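Local atomic coordinates of ATP phosphoribosyltransferase (Thermotoga maritima, PDB entry 1O63), a protein that probably catalyses the condensation of ATP with 5-phosphoribose 1-diphosphate to give N'-(5'-phosphoribosyl)-ATP, the first step of histidine biosynthesis. Residues A[17-22]-A[82-87]; A[67-72]-A[173-178]; A[90-95]-A[154-159]; A[111-116]-A[145-150]; A[136-141]-A[159-164]. All coordinates share one frame; numbering follows the deposited sequence. Where two conformers were deposited one is given.

In the fold
Contacts 1 and 2 lie in one lobe, contacts 3 to 5 in the other, and the long strands 81-94 and 161-176 run through both. Contacts 1, 3 and 4 are buried; contacts 2 and 5 are only partly so. Contacts 3 and 4 are almost wholly aliphatic and lie on opposite faces of the same sheet; contact 5, centred about 6 Å from the centre of contact 3, shares N159 with it. In the first lobe the chemistry is more mixed: a water joins the segments of contact 1, and in contact 2 a leucine methyl lies over a histidine face. Between the lobes, the E71 carboxylate of contact 2 accepts hydrogen bonds from N112 N and V113 N of contact 4.

Contact 1 (A[17-22]-A[82-87]); sequences MTYLKK and IPTNIS
Y19 and I82 mark the closest backbone approach, and even there the CA atoms stand 10.8 Å apart, so helix residues 17-22 and strand residues 82-87 meet through side chains and one water. The phenol of Y19 spans the gap. Its chi1 of -58° sets the ring anti to the carbonyl carbon and sends the hydroxyl out toward the strand, where Y19 OH lies 3.4 Å from I82 CG2. The same methyl is 4.1 Å from Y19 CZ, so it sits obliquely at the phenol end of the ring. I82 and T84 belong to the start of strand 81-94, one of two long strands that pass between the lobes of this protein, as in the type II periplasmic-binding-protein fold of its clan; farther along, I86 and S87 both face I170 in a classic beta bulge. A water in the plane of the Y19 ring links the polar ends, 2.9 Å from Y19 OH and 2.8 Å from T84 OG1. The two oxygens are themselves 4.5 Å apart, Y19 OH to T84 OG1, too far to bond directly. Helix 185-204 packs against the tyrosine through I199 and D202, and D202 also takes a salt bridge from K22.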
# COMPACT_ATOMS: atom_id res chain seq x y z
N MSE A 17 12.35 3.66 17.11
CA MSE A 17 11.86 3.83 18.49
C MSE A 17 12.97 3.51 19.48
O MSE A 17 13.10 4.18 20.50
CB MSE A 17 10.62 2.99 18.73
CG MSE A 17 9.50 3.41 17.71
SE MSE A 17 8.92 5.20 18.18
CE MSE A 17 8.18 4.74 19.90
N THR A 18 13.83 2.54 19.18
CA THR A 18 14.98 2.29 20.09
C THR A 18 15.93 3.45 20.12
O THR A 18 16.43 3.84 21.21
CB THR A 18 15.66 0.97 19.69
OG1 THR A 18 14.76 -0.09 20.11
CG2 THR A 18 16.99 0.76 20.36
N TYR A 19 16.16 4.14 18.99
CA TYR A 19 17.03 5.32 19.01
C TYR A 19 16.46 6.38 19.97
O TYR A 19 17.20 6.96 20.77
CB TYR A 19 17.24 5.98 17.67
CG TYR A 19 17.82 5.18 16.54
CD1 TYR A 19 18.89 4.32 16.70
CD2 TYR A 19 17.29 5.32 15.25
CE1 TYR A 19 19.40 3.58 15.63
CE2 TYR A 19 17.80 4.60 14.19
CZ TYR A 19 18.85 3.74 14.38
OH TYR A 19 19.33 3.04 13.29
N LEU A 20 15.18 6.69 19.81
CA LEU A 20 14.56 7.71 20.67
C LEU A 20 14.62 7.29 22.13
O LEU A 20 14.78 8.14 23.02
CB LEU A 20 13.08 7.86 20.27
CG LEU A 20 12.80 8.22 18.81
CD1 LEU A 20 11.31 8.52 18.63
CD2 LEU A 20 13.64 9.44 18.41
N LYS A 21 14.37 6.01 22.39
CA LYS A 21 14.47 5.47 23.75
C LYS A 21 15.85 5.76 24.32
O LYS A 21 15.96 6.38 25.38
CB LYS A 21 14.14 3.98 23.77
CG LYS A 21 14.11 3.37 25.17
CD LYS A 21 14.17 1.84 25.12
CE LYS A 21 14.19 1.27 26.54
NZ LYS A 21 14.43 -0.20 26.55
N LYS A 22 16.92 5.56 23.53
CA LYS A 22 18.26 5.86 24.04
C LYS A 22 18.62 7.33 24.09
O LYS A 22 19.62 7.67 24.75
CB LYS A 22 19.35 5.10 23.28
CG LYS A 22 19.05 3.58 23.23
CD LYS A 22 20.13 2.91 22.41
CE LYS A 22 20.07 1.40 22.46
NZ LYS A 22 21.08 0.83 21.50
N ILE A 82 22.48 7.54 8.62
CA ILE A 82 22.24 6.42 9.56
C ILE A 82 22.75 5.13 8.92
O ILE A 82 22.19 4.62 7.95
CB ILE A 82 20.76 6.32 9.93
CG1 ILE A 82 20.28 7.66 10.54
CG2 ILE A 82 20.53 5.17 10.92
CD1 ILE A 82 18.77 7.72 10.75
N PRO A 83 23.89 4.63 9.40
CA PRO A 83 24.62 3.54 8.84
C PRO A 83 23.99 2.25 8.43
O PRO A 83 24.28 1.72 7.32
CB PRO A 83 25.70 3.26 9.93
CG PRO A 83 25.92 4.56 10.57
CD PRO A 83 24.62 5.29 10.54
N THR A 84 23.32 1.55 9.31
CA THR A 84 22.81 0.21 9.10
C THR A 84 22.19 -0.09 7.75
O THR A 84 21.17 0.47 7.34
CB THR A 84 21.82 -0.17 10.23
OG1 THR A 84 22.37 0.36 11.45
CG2 THR A 84 21.66 -1.66 10.35
N ASN A 85 22.74 -1.09 7.05
CA ASN A 85 22.11 -1.56 5.81
C ASN A 85 20.93 -2.44 6.21
O ASN A 85 21.13 -3.45 6.90
CB ASN A 85 23.09 -2.38 4.98
CG ASN A 85 24.25 -1.59 4.44
OD1 ASN A 85 24.16 -0.38 4.21
ND2 ASN A 85 25.37 -2.26 4.21
N ILE A 86 19.71 -2.08 5.83
CA ILE A 86 18.56 -2.91 6.18
C ILE A 86 18.28 -3.98 5.11
O ILE A 86 17.91 -5.11 5.40
CB ILE A 86 17.26 -2.06 6.24
CG1 ILE A 86 17.47 -0.78 7.00
CG2 ILE A 86 16.11 -2.90 6.78
CD1 ILE A 86 17.91 -0.91 8.44
N SER A 87 18.21 -3.49 3.87
CA SER A 87 17.86 -4.38 2.75
C SER A 87 18.41 -3.83 1.45
O SER A 87 19.23 -2.91 1.46
CB SER A 87 16.33 -4.48 2.69
OG SER A 87 15.75 -3.19 2.72
O HOH W 1 21.44 1.19 14.00

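Contact 2 (A[67-72]-A[173-178]); sequences DVLLEK and HVVVNP
L69 meets H173 and V175 with its two methyls spread apart, one for each. CD2 lies over a face of the imidazole, 3.7 Å from the ring centroid and 21° off the normal: a CH-pi contact displaced toward the rim, where L69 CD2 comes within 3.4 Å of H173 CG. The other branch slides past the valine, with L69 CD1 4.2 Å from V175 CG1. H173 and V175, two residues apart on the strand, point to the same side, and V174 between them turns away. A chi1 of -116° at L69, well off a staggered value, places CD2 over the imidazole and CD1 beside V175.

Two hydrogen bonds hold the imidazole, NE2 with T66 OG1 and ND1 with Q78 OE1, and together restrict rotation about CB-CG. With an alanine in place of H173, the T66 hydroxyl and the Q78 side chain would probably lose this partner, and a gap would be likely to open beneath L69 CD2. Farther out, C64 and Q78 also touch L69, while L54 of helix 50-55 packs on V175.

H173 and V175 make backbone hydrogen bonds with C64 and G62 of strand 61-65. Helix 66-71 directly follows that strand and lies back over its antiparallel neighbour 161-176, the helix-on-sheet layering of an alpha/beta lobe in the type II periplasmic-binding-protein fold.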
# COMPACT_ATOMS: atom_id res chain seq x y z
N ASP A 67 14.08 3.44 -0.05
CA ASP A 67 13.03 3.14 -1.03
C ASP A 67 12.03 4.29 -1.07
O ASP A 67 11.74 4.80 -2.16
CB ASP A 67 12.35 1.81 -0.72
CG ASP A 67 11.92 1.66 0.72
OD1 ASP A 67 10.82 1.11 0.96
OD2 ASP A 67 12.63 2.09 1.65
N VAL A 68 11.53 4.72 0.08
CA VAL A 68 10.58 5.84 0.14
C VAL A 68 11.20 7.08 -0.47
O VAL A 68 10.61 7.76 -1.30
CB VAL A 68 10.14 6.12 1.58
CG1 VAL A 68 9.31 7.39 1.74
CG2 VAL A 68 9.35 4.93 2.16
N LEU A 69 12.41 7.43 -0.01
CA LEU A 69 13.10 8.62 -0.44
C LEU A 69 13.32 8.69 -1.94
O LEU A 69 13.19 9.77 -2.54
CB LEU A 69 14.46 8.76 0.28
CG LEU A 69 14.61 9.98 1.19
CD1 LEU A 69 13.39 10.15 2.07
CD2 LEU A 69 15.87 9.90 2.05
N LEU A 70 13.73 7.57 -2.53
CA LEU A 70 14.01 7.58 -3.97
C LEU A 70 12.73 7.42 -4.78
O LEU A 70 12.72 7.79 -5.94
CB LEU A 70 15.04 6.54 -4.35
CG LEU A 70 16.49 6.87 -4.52
CD1 LEU A 70 16.91 8.27 -4.11
CD2 LEU A 70 17.38 5.84 -3.83
N GLU A 71 11.70 6.77 -4.23
CA GLU A 71 10.48 6.58 -5.01
C GLU A 71 9.67 7.87 -5.12
O GLU A 71 8.94 8.08 -6.08
CB GLU A 71 9.63 5.45 -4.41
CG GLU A 71 8.32 5.23 -5.12
CD GLU A 71 8.51 4.80 -6.57
OE1 GLU A 71 7.61 4.98 -7.39
OE2 GLU A 71 9.61 4.26 -6.90
N LYS A 72 9.79 8.72 -4.13
CA LYS A 72 9.00 9.96 -4.01
C LYS A 72 9.94 11.09 -3.66
O LYS A 72 10.39 11.19 -2.51
CB LYS A 72 7.99 9.70 -2.88
CG LYS A 72 7.26 10.87 -2.29
CD LYS A 72 6.27 10.40 -1.22
CE LYS A 72 5.44 11.55 -0.68
NZ LYS A 72 4.37 11.05 0.23
N HIS A 173 16.80 6.81 6.96
CA HIS A 173 17.31 8.18 6.78
C HIS A 173 16.53 9.08 7.78
O HIS A 173 15.40 8.72 8.06
CB HIS A 173 16.98 8.69 5.38
CG HIS A 173 17.62 7.94 4.26
ND1 HIS A 173 18.74 8.36 3.62
CD2 HIS A 173 17.28 6.75 3.69
CE1 HIS A 173 19.09 7.45 2.68
NE2 HIS A 173 18.21 6.47 2.72
N VAL A 174 17.15 10.13 8.26
CA VAL A 174 16.44 11.14 9.06
C VAL A 174 16.17 12.35 8.16
O VAL A 174 17.06 12.76 7.39
CB VAL A 174 17.15 11.52 10.34
CG1 VAL A 174 18.60 11.92 10.06
CG2 VAL A 174 16.44 12.69 11.06
N VAL A 175 14.94 12.86 8.18
CA VAL A 175 14.53 13.94 7.31
C VAL A 175 13.86 15.04 8.14
O VAL A 175 13.19 14.72 9.13
CB VAL A 175 13.59 13.52 6.18
CG1 VAL A 175 14.38 12.90 5.03
CG2 VAL A 175 12.49 12.59 6.65
N VAL A 176 14.12 16.29 7.80
CA VAL A 176 13.61 17.39 8.63
C VAL A 176 12.77 18.35 7.79
O VAL A 176 13.17 18.72 6.70
CB VAL A 176 14.78 18.17 9.27
CG1 VAL A 176 14.32 19.42 10.02
CG2 VAL A 176 15.58 17.32 10.28
N ASN A 177 11.65 18.79 8.35
CA ASN A 177 10.84 19.83 7.68
C ASN A 177 11.65 21.12 7.68
O ASN A 177 12.08 21.61 8.73
CB ASN A 177 9.55 19.98 8.49
CG ASN A 177 8.65 21.13 8.12
OD1 ASN A 177 8.81 21.79 7.11
ND2 ASN A 177 7.65 21.35 8.97
N PRO A 178 11.95 21.68 6.52
CA PRO A 178 12.73 22.90 6.40
C PRO A 178 12.21 24.08 7.20
O PRO A 178 12.98 24.92 7.68
CB PRO A 178 12.73 23.21 4.91
CG PRO A 178 11.77 22.30 4.28
CD PRO A 178 11.55 21.14 5.20

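Contact 3 (A[90-95]-A[154-159]); sequences VLAGPK and RTLKEN
L156 leans out of helix 154-158 toward V90 and A92, and its side chain carries nearly the whole contact. CB starts beside L161 of the next strand. A chi1 of -63° puts CG anti to the carbonyl carbon, and the chain then divides over strand 81-94. L156 CD1 faces V90 tip to tip, 4.1 Å from V90 CG2, and also lies 4.3 Å from A92 CB. L156 CD2 is equally close to the alanine, 4.3 Å from A92 CB, but extends toward I146 of strand 145-150. The small A92 thus sits beneath the leucine fork, and the CA atoms of A92 and L156 are 7.9 Å apart. In the chain the helix joins strand 145-150 to strand 161-176, which run parallel with 81-94 between them in the sheet; it is the helix of a beta-alpha-beta crossover that passes over the middle strand. The far side of the helix is polar. R154 NH2 and E158 OE1 form a salt bridge with the oxygen well out of the guanidinium plane, so charge alone draws them together. At the C-terminal end the amide of N159 turns back to the carbonyl of T155, and I33 of the second subunit packs on the same asparagine.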
# COMPACT_ATOMS: atom_id res chain seq x y z
N VAL A 90 16.53 -4.65 -5.73
CA VAL A 90 17.17 -5.40 -6.81
C VAL A 90 16.28 -5.56 -8.02
O VAL A 90 15.07 -5.39 -7.94
CB VAL A 90 17.59 -6.82 -6.33
CG1 VAL A 90 18.60 -6.71 -5.20
CG2 VAL A 90 16.38 -7.66 -5.89
N LEU A 91 16.90 -5.88 -9.14
CA LEU A 91 16.23 -6.33 -10.34
C LEU A 91 16.32 -7.87 -10.29
O LEU A 91 17.41 -8.36 -9.92
CB LEU A 91 16.95 -5.85 -11.62
CG LEU A 91 16.32 -6.39 -12.93
CD1 LEU A 91 14.99 -5.71 -13.15
CD2 LEU A 91 17.27 -6.13 -14.10
N ALA A 92 15.22 -8.55 -10.41
CA ALA A 92 15.23 -10.03 -10.38
C ALA A 92 14.34 -10.61 -11.48
O ALA A 92 13.42 -9.98 -12.00
CB ALA A 92 14.78 -10.55 -9.03
N GLY A 93 14.61 -11.89 -11.81
CA GLY A 93 13.82 -12.57 -12.85
C GLY A 93 14.03 -14.09 -12.75
O GLY A 93 14.86 -14.55 -11.99
N PRO A 94 13.28 -14.85 -13.51
CA PRO A 94 13.38 -16.32 -13.49
C PRO A 94 14.82 -16.74 -13.62
O PRO A 94 15.52 -16.21 -14.51
CB PRO A 94 12.55 -16.73 -14.70
CG PRO A 94 11.50 -15.65 -14.79
CD PRO A 94 12.25 -14.38 -14.48
N LYS A 95 15.34 -17.59 -12.74
CA LYS A 95 16.74 -17.97 -12.86
C LYS A 95 17.03 -18.68 -14.20
O LYS A 95 16.33 -19.60 -14.57
CB LYS A 95 17.27 -18.83 -11.72
CG LYS A 95 18.80 -18.72 -11.65
CD LYS A 95 19.46 -19.87 -10.95
CE LYS A 95 19.64 -19.63 -9.47
NZ LYS A 95 20.43 -20.74 -8.84
N ARG A 154 15.91 -14.90 0.28
CA ARG A 154 15.10 -16.06 0.55
C ARG A 154 13.83 -16.15 -0.27
O ARG A 154 13.61 -17.15 -0.97
CB ARG A 154 14.73 -16.15 2.04
CG ARG A 154 13.66 -17.19 2.35
CD ARG A 154 12.99 -16.89 3.69
NE ARG A 154 12.61 -18.08 4.40
CZ ARG A 154 11.44 -18.69 4.45
NH1 ARG A 154 11.28 -19.81 5.16
NH2 ARG A 154 10.40 -18.18 3.80
N THR A 155 12.95 -15.15 -0.17
CA THR A 155 11.70 -15.17 -0.95
C THR A 155 12.01 -15.31 -2.43
O THR A 155 11.39 -16.10 -3.13
CB THR A 155 10.87 -13.92 -0.68
OG1 THR A 155 10.87 -13.68 0.74
CG2 THR A 155 9.44 -14.03 -1.15
N LEU A 156 13.02 -14.59 -2.94
CA LEU A 156 13.38 -14.76 -4.36
C LEU A 156 13.81 -16.20 -4.67
O LEU A 156 13.29 -16.83 -5.61
CB LEU A 156 14.50 -13.79 -4.71
CG LEU A 156 14.13 -12.29 -4.57
CD1 LEU A 156 15.32 -11.44 -4.89
CD2 LEU A 156 12.94 -11.93 -5.43
N LYS A 157 14.78 -16.69 -3.93
CA LYS A 157 15.32 -18.03 -4.06
C LYS A 157 14.27 -19.11 -4.06
O LYS A 157 14.22 -19.99 -4.93
CB LYS A 157 16.29 -18.28 -2.88
CG LYS A 157 17.58 -18.96 -3.25
CD LYS A 157 17.39 -20.37 -3.75
CE LYS A 157 17.11 -21.37 -2.65
NZ LYS A 157 16.43 -22.59 -3.19
N GLU A 158 13.31 -19.04 -3.13
CA GLU A 158 12.27 -20.07 -3.03
C GLU A 158 11.23 -19.94 -4.12
O GLU A 158 10.37 -20.82 -4.31
CB GLU A 158 11.66 -20.09 -1.64
CG GLU A 158 10.51 -19.15 -1.39
CD GLU A 158 10.21 -18.93 0.08
OE1 GLU A 158 10.99 -18.21 0.75
OE2 GLU A 158 9.20 -19.46 0.59
N ASN A 159 11.25 -18.84 -4.86
CA ASN A 159 10.35 -18.65 -5.99
C ASN A 159 11.10 -18.79 -7.31
O ASN A 159 10.62 -18.33 -8.34
CB ASN A 159 9.66 -17.28 -5.90
CG ASN A 159 8.62 -17.30 -4.78
OD1 ASN A 159 7.51 -17.77 -5.02
ND2 ASN A 159 9.01 -16.82 -3.61

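Contact 4 (A[111-116]-A[145-150]); sequences PNVTQR and LIVDIT
V113 and T114 meet V147 without help from any flat group; the planar side chains of the two segments take no part in it. One face of the R116 guanidinium has N112 O above its centre, 4.1 Å from the plane. The NH1 of this guanidinium makes its hydrogen bond to L70 O of helix 66-71. On the strand, the carboxylate of D148 accepts a weak hydrogen bond from the next backbone N-H, I149 N to D148 OD1 at 2.8 Å and 147°.

The contact itself is a valine fork pushed against one helical turn. With chi1 at 163°, V147 sets CG1 anti to its backbone nitrogen and CG2 anti to its carbonyl carbon, giving each methyl a different partner. V147 CG1 touches V113 CG1 at 4.2 Å, and V147 CG2 lies across T114, 4.1 Å from T114 CB. In the conformer described, the hydroxyl of T114 is turned into this apolar surface and has no polar partner in the model, a reading left doubtful by the second conformer deposited. The backbones are close, 6.4 Å between the CA atoms of T114 and V147, and the side chains that meet across the gap are small and beta-branched.

Helix 111-121 begins here under the carboxylate of E71, which takes hydrogen bonds from the backbone N-H groups of N112 and V113. V147 points to this helix from a strand flanked by 81-94 on one side and 104-108 on the other: L91 and M89 touch it from the first, I106 from the second. I146 turns to the opposite face of the sheet, the one lined by helix 154-158.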
# COMPACT_ATOMS: atom_id res chain seq x y z
N PRO A 111 7.40 2.20 -9.05
CA PRO A 111 7.44 2.59 -10.44
C PRO A 111 8.41 3.69 -10.77
O PRO A 111 9.02 3.59 -11.86
CB PRO A 111 5.98 2.94 -10.78
CG PRO A 111 5.35 3.24 -9.46
CD PRO A 111 6.08 2.43 -8.45
N ASN A 112 8.68 4.69 -9.95
CA ASN A 112 9.64 5.73 -10.31
C ASN A 112 11.07 5.20 -10.25
O ASN A 112 11.90 5.48 -11.11
CB ASN A 112 9.50 6.98 -9.44
CG ASN A 112 8.13 7.63 -9.63
OD1 ASN A 112 7.58 7.60 -10.72
ND2 ASN A 112 7.57 8.16 -8.54
N VAL A 113 11.38 4.48 -9.14
CA VAL A 113 12.67 3.81 -9.03
C VAL A 113 12.91 2.93 -10.28
O VAL A 113 13.97 2.96 -10.88
CB VAL A 113 12.68 2.91 -7.78
CG1 VAL A 113 13.73 1.82 -7.89
CG2 VAL A 113 12.94 3.80 -6.56
N THR A 114 11.92 2.12 -10.65
CA THR A 114 12.07 1.22 -11.81
C THR A 114 12.24 2.03 -13.09
O THR A 114 13.14 1.75 -13.89
CB THR A 114 10.97 0.19 -11.98
OG1 THR A 114 11.13 -0.44 -13.30
CG2 THR A 114 9.58 0.77 -11.99
N GLN A 115 11.45 3.10 -13.26
CA GLN A 115 11.61 3.92 -14.47
C GLN A 115 13.00 4.52 -14.52
O GLN A 115 13.65 4.51 -15.58
CB GLN A 115 10.54 5.01 -14.50
CG GLN A 115 10.80 6.11 -15.55
CD GLN A 115 10.58 5.58 -16.95
OE1 GLN A 115 9.90 4.57 -17.13
NE2 GLN A 115 11.15 6.24 -17.95
N ARG A 116 13.52 4.99 -13.37
CA ARG A 116 14.88 5.56 -13.34
C ARG A 116 15.92 4.51 -13.72
O ARG A 116 16.94 4.80 -14.36
CB ARG A 116 15.18 6.12 -11.95
CG ARG A 116 16.38 7.03 -11.85
CD ARG A 116 16.48 7.70 -10.48
NE ARG A 116 15.30 8.51 -10.23
CZ ARG A 116 14.38 8.33 -9.30
NH1 ARG A 116 14.51 7.33 -8.42
NH2 ARG A 116 13.35 9.16 -9.25
N LEU A 145 10.29 -9.49 -15.48
CA LEU A 145 11.21 -9.15 -14.43
C LEU A 145 10.47 -8.38 -13.30
O LEU A 145 9.37 -7.92 -13.49
CB LEU A 145 12.32 -8.17 -14.92
CG LEU A 145 13.17 -8.58 -16.11
CD1 LEU A 145 13.91 -7.39 -16.72
CD2 LEU A 145 14.17 -9.67 -15.76
N ILE A 146 11.13 -8.32 -12.15
CA ILE A 146 10.59 -7.48 -11.08
C ILE A 146 11.69 -6.56 -10.54
O ILE A 146 12.87 -6.85 -10.78
CB ILE A 146 10.03 -8.27 -9.89
CG1 ILE A 146 11.15 -9.04 -9.22
CG2 ILE A 146 8.85 -9.16 -10.34
CD1 ILE A 146 10.78 -9.83 -7.98
N VAL A 147 11.27 -5.47 -9.93
CA VAL A 147 12.21 -4.62 -9.17
C VAL A 147 11.63 -4.60 -7.76
O VAL A 147 10.48 -4.18 -7.60
CB VAL A 147 12.36 -3.21 -9.74
CG1 VAL A 147 13.00 -2.28 -8.72
CG2 VAL A 147 13.13 -3.20 -11.04
N ASP A 148 12.33 -5.19 -6.80
CA ASP A 148 11.74 -5.31 -5.46
C ASP A 148 12.82 -5.37 -4.39
O ASP A 148 14.01 -5.51 -4.68
CB ASP A 148 10.86 -6.56 -5.37
CG ASP A 148 9.83 -6.52 -4.27
OD1 ASP A 148 9.66 -5.46 -3.62
OD2 ASP A 148 9.18 -7.56 -4.02
N ILE A 149 12.39 -5.30 -3.14
CA ILE A 149 13.30 -5.35 -2.00
C ILE A 149 13.47 -6.82 -1.57
O ILE A 149 12.51 -7.58 -1.57
CB ILE A 149 12.72 -4.59 -0.80
CG1 ILE A 149 12.51 -3.10 -1.10
CG2 ILE A 149 13.57 -4.76 0.46
CD1 ILE A 149 11.78 -2.44 0.11
N THR A 150 14.67 -7.13 -1.16
CA THR A 150 15.09 -8.39 -0.60
C THR A 150 16.08 -8.12 0.54
O THR A 150 16.78 -7.11 0.53
CB THR A 150 15.80 -9.28 -1.65
OG1 THR A 150 16.11 -10.55 -1.08
CG2 THR A 150 17.11 -8.65 -2.11

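Contact 5 (A[136-141]-A[159-164]); sequences LAPIAG and NNLEIL
P138, in the short, weakly bonded helix 136-140, lies over the start of strand 161-176 with its CA 8.5 Å from that of L161. The proline ring and the leucine cross at about a right angle. One methyl does the touching: L161 CD2 lies 4.0 Å from P138 CG and 4.1 Å from P138 CB, so it rests against the CB-CG side of the ring. L161 has CG anti to its carbonyl carbon, chi1 -62°, a setting that directs the branch toward helix 136-140. I146 and P94 flank the proline, and I146 also touches L161, which closes this inner side with apolar groups.

I139 makes the more exposed half of the contact. Its CD1 end comes within 3.4 Å of N159 O, a methyl set against a backbone carbonyl. The side-chain amide of N159 turns away to its own helix. L136 and A140 also meet the second subunit, through Y53 and F43 of that chain respectively.

Both segments include a helix end of the same kind. G141, with phi at 87°, closes helix 136-140 in a Schellman motif, and N160, also of positive phi, is the C-prime residue of another that ends helix 154-158, with L161 N bonded to L156 O and N160 N to K157 O. Helix 136-140 leads from strand 125-129 to the parallel strand 145-150, with 104-108 between them, and so belongs to a beta-alpha-beta crossover of this alpha/beta lobe.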
# COMPACT_ATOMS: atom_id res chain seq x y z
N LEU A 136 5.21 -13.05 -7.41
CA LEU A 136 4.26 -13.85 -8.18
C LEU A 136 4.20 -13.42 -9.64
O LEU A 136 3.88 -14.24 -10.51
CB LEU A 136 2.87 -13.71 -7.55
CG LEU A 136 1.68 -14.33 -8.26
CD1 LEU A 136 1.90 -15.83 -8.42
CD2 LEU A 136 0.39 -14.05 -7.50
N ALA A 137 4.55 -12.18 -9.99
CA ALA A 137 4.41 -11.71 -11.37
C ALA A 137 5.05 -12.53 -12.45
O ALA A 137 4.38 -12.88 -13.45
CB ALA A 137 4.82 -10.23 -11.46
N PRO A 138 6.31 -12.87 -12.39
CA PRO A 138 6.97 -13.66 -13.44
C PRO A 138 6.35 -15.03 -13.64
O PRO A 138 5.90 -15.38 -14.74
CB PRO A 138 8.42 -13.72 -12.99
CG PRO A 138 8.59 -12.51 -12.12
CD PRO A 138 7.28 -12.47 -11.33
N ILE A 139 6.14 -15.79 -12.57
CA ILE A 139 5.49 -17.11 -12.68
C ILE A 139 4.07 -17.05 -13.14
O ILE A 139 3.59 -17.97 -13.87
CB ILE A 139 5.69 -17.88 -11.35
CG1 ILE A 139 7.17 -18.28 -11.22
CG2 ILE A 139 4.81 -19.11 -11.33
CD1 ILE A 139 7.56 -18.71 -9.82
N ALA A 140 3.31 -15.97 -12.89
CA ALA A 140 1.98 -15.86 -13.45
C ALA A 140 1.98 -15.40 -14.91
O ALA A 140 0.91 -15.33 -15.54
CB ALA A 140 1.11 -14.87 -12.65
N GLY A 141 3.12 -14.94 -15.41
CA GLY A 141 3.17 -14.44 -16.80
C GLY A 141 2.81 -12.96 -16.87
O GLY A 141 2.55 -12.42 -17.93
N ASN A 159 11.25 -18.84 -4.86
CA ASN A 159 10.35 -18.65 -5.99
C ASN A 159 11.10 -18.79 -7.31
O ASN A 159 10.62 -18.33 -8.34
CB ASN A 159 9.66 -17.28 -5.90
CG ASN A 159 8.62 -17.30 -4.78
OD1 ASN A 159 7.51 -17.77 -5.02
ND2 ASN A 159 9.01 -16.82 -3.61
N ASN A 160 12.32 -19.29 -7.25
CA ASN A 160 13.17 -19.50 -8.41
C ASN A 160 13.48 -18.23 -9.17
O ASN A 160 13.68 -18.27 -10.39
CB ASN A 160 12.53 -20.54 -9.35
CG ASN A 160 12.51 -21.92 -8.73
OD1 ASN A 160 11.56 -22.69 -8.87
ND2 ASN A 160 13.57 -22.25 -8.00
N LEU A 161 13.48 -17.10 -8.49
CA LEU A 161 13.89 -15.83 -9.08
C LEU A 161 15.36 -15.63 -8.73
O LEU A 161 15.75 -16.00 -7.63
CB LEU A 161 13.05 -14.66 -8.56
CG LEU A 161 11.55 -14.76 -8.90
CD1 LEU A 161 10.76 -13.60 -8.32
CD2 LEU A 161 11.35 -14.87 -10.39
N GLU A 162 16.13 -15.11 -9.65
CA GLU A 162 17.54 -14.82 -9.41
C GLU A 162 17.73 -13.29 -9.36
O GLU A 162 17.06 -12.58 -10.11
CB GLU A 162 18.38 -15.37 -10.57
CG GLU A 162 19.65 -14.68 -10.90
CD GLU A 162 20.52 -15.29 -11.96
OE1 GLU A 162 20.04 -15.62 -13.07
OE2 GLU A 162 21.75 -15.43 -11.71
N ILE A 163 18.73 -12.86 -8.61
CA ILE A 163 19.07 -11.44 -8.56
C ILE A 163 19.93 -11.06 -9.75
O ILE A 163 21.07 -11.52 -9.91
CB ILE A 163 19.80 -11.08 -7.24
CG1 ILE A 163 18.84 -11.19 -6.06
CG2 ILE A 163 20.37 -9.68 -7.36
CD1 ILE A 163 19.53 -11.10 -4.69
N LEU A 164 19.37 -10.26 -10.66
CA LEU A 164 20.08 -9.87 -11.86
C LEU A 164 20.92 -8.61 -11.68
O LEU A 164 21.82 -8.38 -12.49
CB LEU A 164 19.09 -9.65 -13.02
CG LEU A 164 18.03 -10.76 -13.17
CD1 LEU A 164 17.12 -10.46 -14.35
CD2 LEU A 164 18.67 -12.12 -13.32